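Local coordinates for teichoic acid biosynthesis protein F (Staphylococcus epidermidis, PDB 3L7I) that is a teichoic acid biosynthesis protein whose C-terminal region has a GT-B-type fold of two Rossmann-like domains, at residues A[507-513]-A[701-707]. Residues are numbered along the deposited sequence; the frame is centred on the assembly and turned at random.
Sequences IGYPRND and VDNGKAS
Asp513, with chi1 near -82° (m), turns its carboxylate onto the start of helix 706-721. Asp513 OD1 accepts a hydrogen bond from Ala706 N (3.0 Å), and Asp513 OD2 from Ser707 N (3.1 Å) and from the OG of m-rotamer Ser707 (2.5 Å); a short acid suits these helix-start amides, which have no carbonyl one turn earlier in the helix. Backbones come nearest at Asp513-Gly704 (CA-CA 4.1 Å), Pro510-Ala706 (4.5 Å) and Gly508-Asp702 (4.7 Å). In this GT-B fold, the C-terminal helix crosses back to the N-terminal Rossmann-like domain of the pair, here meeting the loop after its edge strand 504-506. Gly508 (phi/psi 100/166) must lack a side chain: an ideal CB would fall 1.9 Å from Asp702 OD1 and jam against Ile507 O. Gly704 likewise suits positive phi (74°). The small methyl of Ala706 fits against Pro510, CB to CD 3.8 Å, and lies 3.3 Å from Gly508 O. Residues 510-512 have helical phi/psi; Asn512 CA-CB points toward 701-707, and its m rotamer gives a weak ND2-OD2 hydrogen bond (3.4 Å) to Asp702, also m. Arg511 CA-CB points away; its guanidinium salt-bridges Asp367 and Asp629.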
loop_
_atom_site.group_PDB
_atom_site.type_symbol
_atom_site.label_atom_id
_atom_site.label_comp_id
_atom_site.label_asym_id
_atom_site.label_seq_id
_atom_site.Cartn_x
_atom_site.Cartn_y
_atom_site.Cartn_z
ATOM N N ILE A 507 0.999 7.516 52.656
ATOM C CA ILE A 507 2.279 7.477 53.346
ATOM C C ILE A 507 2.954 8.830 53.414
ATOM O O ILE A 507 3.886 9.003 54.182
ATOM C CB ILE A 507 3.238 6.488 52.681
ATOM C CG1 ILE A 507 3.397 6.827 51.187
ATOM C CG2 ILE A 507 2.759 5.055 52.888
ATOM C CD1 ILE A 507 4.463 5.998 50.494
ATOM N N GLY A 508 2.478 9.782 52.605
ATOM C CA GLY A 508 3.025 11.130 52.582
ATOM C C GLY A 508 3.973 11.280 51.415
ATOM O O GLY A 508 4.383 10.296 50.810
ATOM N N TYR A 509 4.321 12.516 51.085
ATOM C CA TYR A 509 5.150 12.786 49.910
ATOM C C TYR A 509 6.642 12.597 50.174
ATOM O O TYR A 509 7.196 13.120 51.146
ATOM C CB TYR A 509 4.873 14.186 49.372
ATOM C CG TYR A 509 3.572 14.271 48.643
ATOM C CD1 TYR A 509 3.305 13.394 47.608
ATOM C CD2 TYR A 509 2.610 15.215 48.976
ATOM C CE1 TYR A 509 2.124 13.437 46.919
ATOM C CE2 TYR A 509 1.409 15.271 48.284
ATOM C CZ TYR A 509 1.174 14.369 47.251
ATOM O OH TYR A 509 0.001 14.359 46.523
ATOM N N PRO A 510 7.297 11.822 49.309
ATOM C CA PRO A 510 8.742 11.675 49.468
ATOM C C PRO A 510 9.425 13.040 49.478
ATOM O O PRO A 510 10.415 13.232 50.192
ATOM C CB PRO A 510 9.131 10.869 48.224
ATOM C CG PRO A 510 7.946 10.005 47.996
ATOM C CD PRO A 510 6.750 10.885 48.318
ATOM N N ARG A 511 8.883 13.975 48.697
ATOM C CA ARG A 511 9.460 15.305 48.533
ATOM C C ARG A 511 9.349 16.075 49.827
ATOM O O ARG A 511 10.023 17.095 50.012
ATOM C CB ARG A 511 8.689 16.072 47.473
ATOM C CG ARG A 511 7.213 16.071 47.757
ATOM C CD ARG A 511 6.604 17.433 47.638
ATOM N NE ARG A 511 5.825 17.525 46.414
ATOM C CZ ARG A 511 4.663 18.175 46.314
ATOM N NH1 ARG A 511 4.015 18.197 45.145
ATOM N NH2 ARG A 511 4.148 18.795 47.378
ATOM N N ASN A 512 8.475 15.593 50.708
ATOM C CA ASN A 512 8.227 16.233 51.992
ATOM C C ASN A 512 9.141 15.699 53.094
ATOM O O ASN A 512 9.253 16.313 54.153
ATOM C CB ASN A 512 6.754 16.095 52.399
ATOM C CG ASN A 512 5.832 17.074 51.661
ATOM O OD1 ASN A 512 6.289 18.016 51.021
ATOM N ND2 ASN A 512 4.516 16.840 51.758
ATOM N N ASP A 513 9.807 14.575 52.823
ATOM C CA ASP A 513 10.689 13.914 53.790
ATOM C C ASP A 513 11.574 14.924 54.526
ATOM O O ASP A 513 11.564 14.991 55.767
ATOM C CB ASP A 513 11.570 12.853 53.106
ATOM C CG ASP A 513 10.848 11.502 52.887
ATOM O OD1 ASP A 513 9.701 11.330 53.372
ATOM O OD2 ASP A 513 11.449 10.606 52.228
ATOM N N VAL A 701 0.348 12.697 58.496
ATOM C CA VAL A 701 0.760 11.423 57.931
ATOM C C VAL A 701 2.256 11.315 57.681
ATOM O O VAL A 701 2.794 10.225 57.789
ATOM C CB VAL A 701 -0.006 11.104 56.638
ATOM C CG1 VAL A 701 0.577 9.873 55.944
ATOM C CG2 VAL A 701 -1.492 10.922 56.935
ATOM N N ASP A 702 2.925 12.427 57.369
ATOM C CA ASP A 702 4.339 12.404 56.947
ATOM C C ASP A 702 5.362 11.861 57.996
ATOM O O ASP A 702 5.684 12.500 58.995
ATOM C CB ASP A 702 4.753 13.759 56.319
ATOM C CG ASP A 702 4.396 13.860 54.798
ATOM O OD1 ASP A 702 4.828 12.972 54.024
ATOM O OD2 ASP A 702 3.704 14.824 54.365
ATOM N N ASN A 703 5.837 10.644 57.725
ATOM C CA ASN A 703 6.798 9.890 58.529
ATOM C C ASN A 703 8.191 10.443 58.415
ATOM O O ASN A 703 9.054 10.161 59.237
ATOM C CB ASN A 703 6.882 8.472 57.963
ATOM C CG ASN A 703 6.333 7.428 58.901
ATOM O OD1 ASN A 703 5.740 7.752 59.927
ATOM N ND2 ASN A 703 6.531 6.153 58.558
ATOM N N GLY A 704 8.417 11.198 57.348
ATOM C CA GLY A 704 9.759 11.439 56.863
ATOM C C GLY A 704 10.256 10.172 56.191
ATOM O O GLY A 704 11.381 10.108 55.722
ATOM N N LYS A 705 9.407 9.155 56.129
ATOM C CA LYS A 705 9.835 7.854 55.637
ATOM C C LYS A 705 9.261 7.482 54.248
ATOM O O LYS A 705 9.266 6.330 53.852
ATOM C CB LYS A 705 9.521 6.777 56.684
ATOM C CG LYS A 705 10.487 6.782 57.895
ATOM C CD LYS A 705 9.915 6.064 59.151
ATOM C CE LYS A 705 10.904 6.070 60.333
ATOM N NZ LYS A 705 10.275 6.195 61.715
ATOM N N ALA A 706 8.792 8.464 53.499
ATOM C CA ALA A 706 8.099 8.167 52.249
ATOM C C ALA A 706 9.010 7.542 51.175
ATOM O O ALA A 706 8.673 6.517 50.586
ATOM C CB ALA A 706 7.405 9.423 51.719
ATOM N N SER A 707 10.155 8.160 50.916
ATOM C CA SER A 707 11.054 7.654 49.892
ATOM C C SER A 707 11.511 6.241 50.243
ATOM O O SER A 707 11.683 5.390 49.364
ATOM C CB SER A 707 12.249 8.575 49.723
ATOM O OG SER A 707 11.826 9.923 49.837
#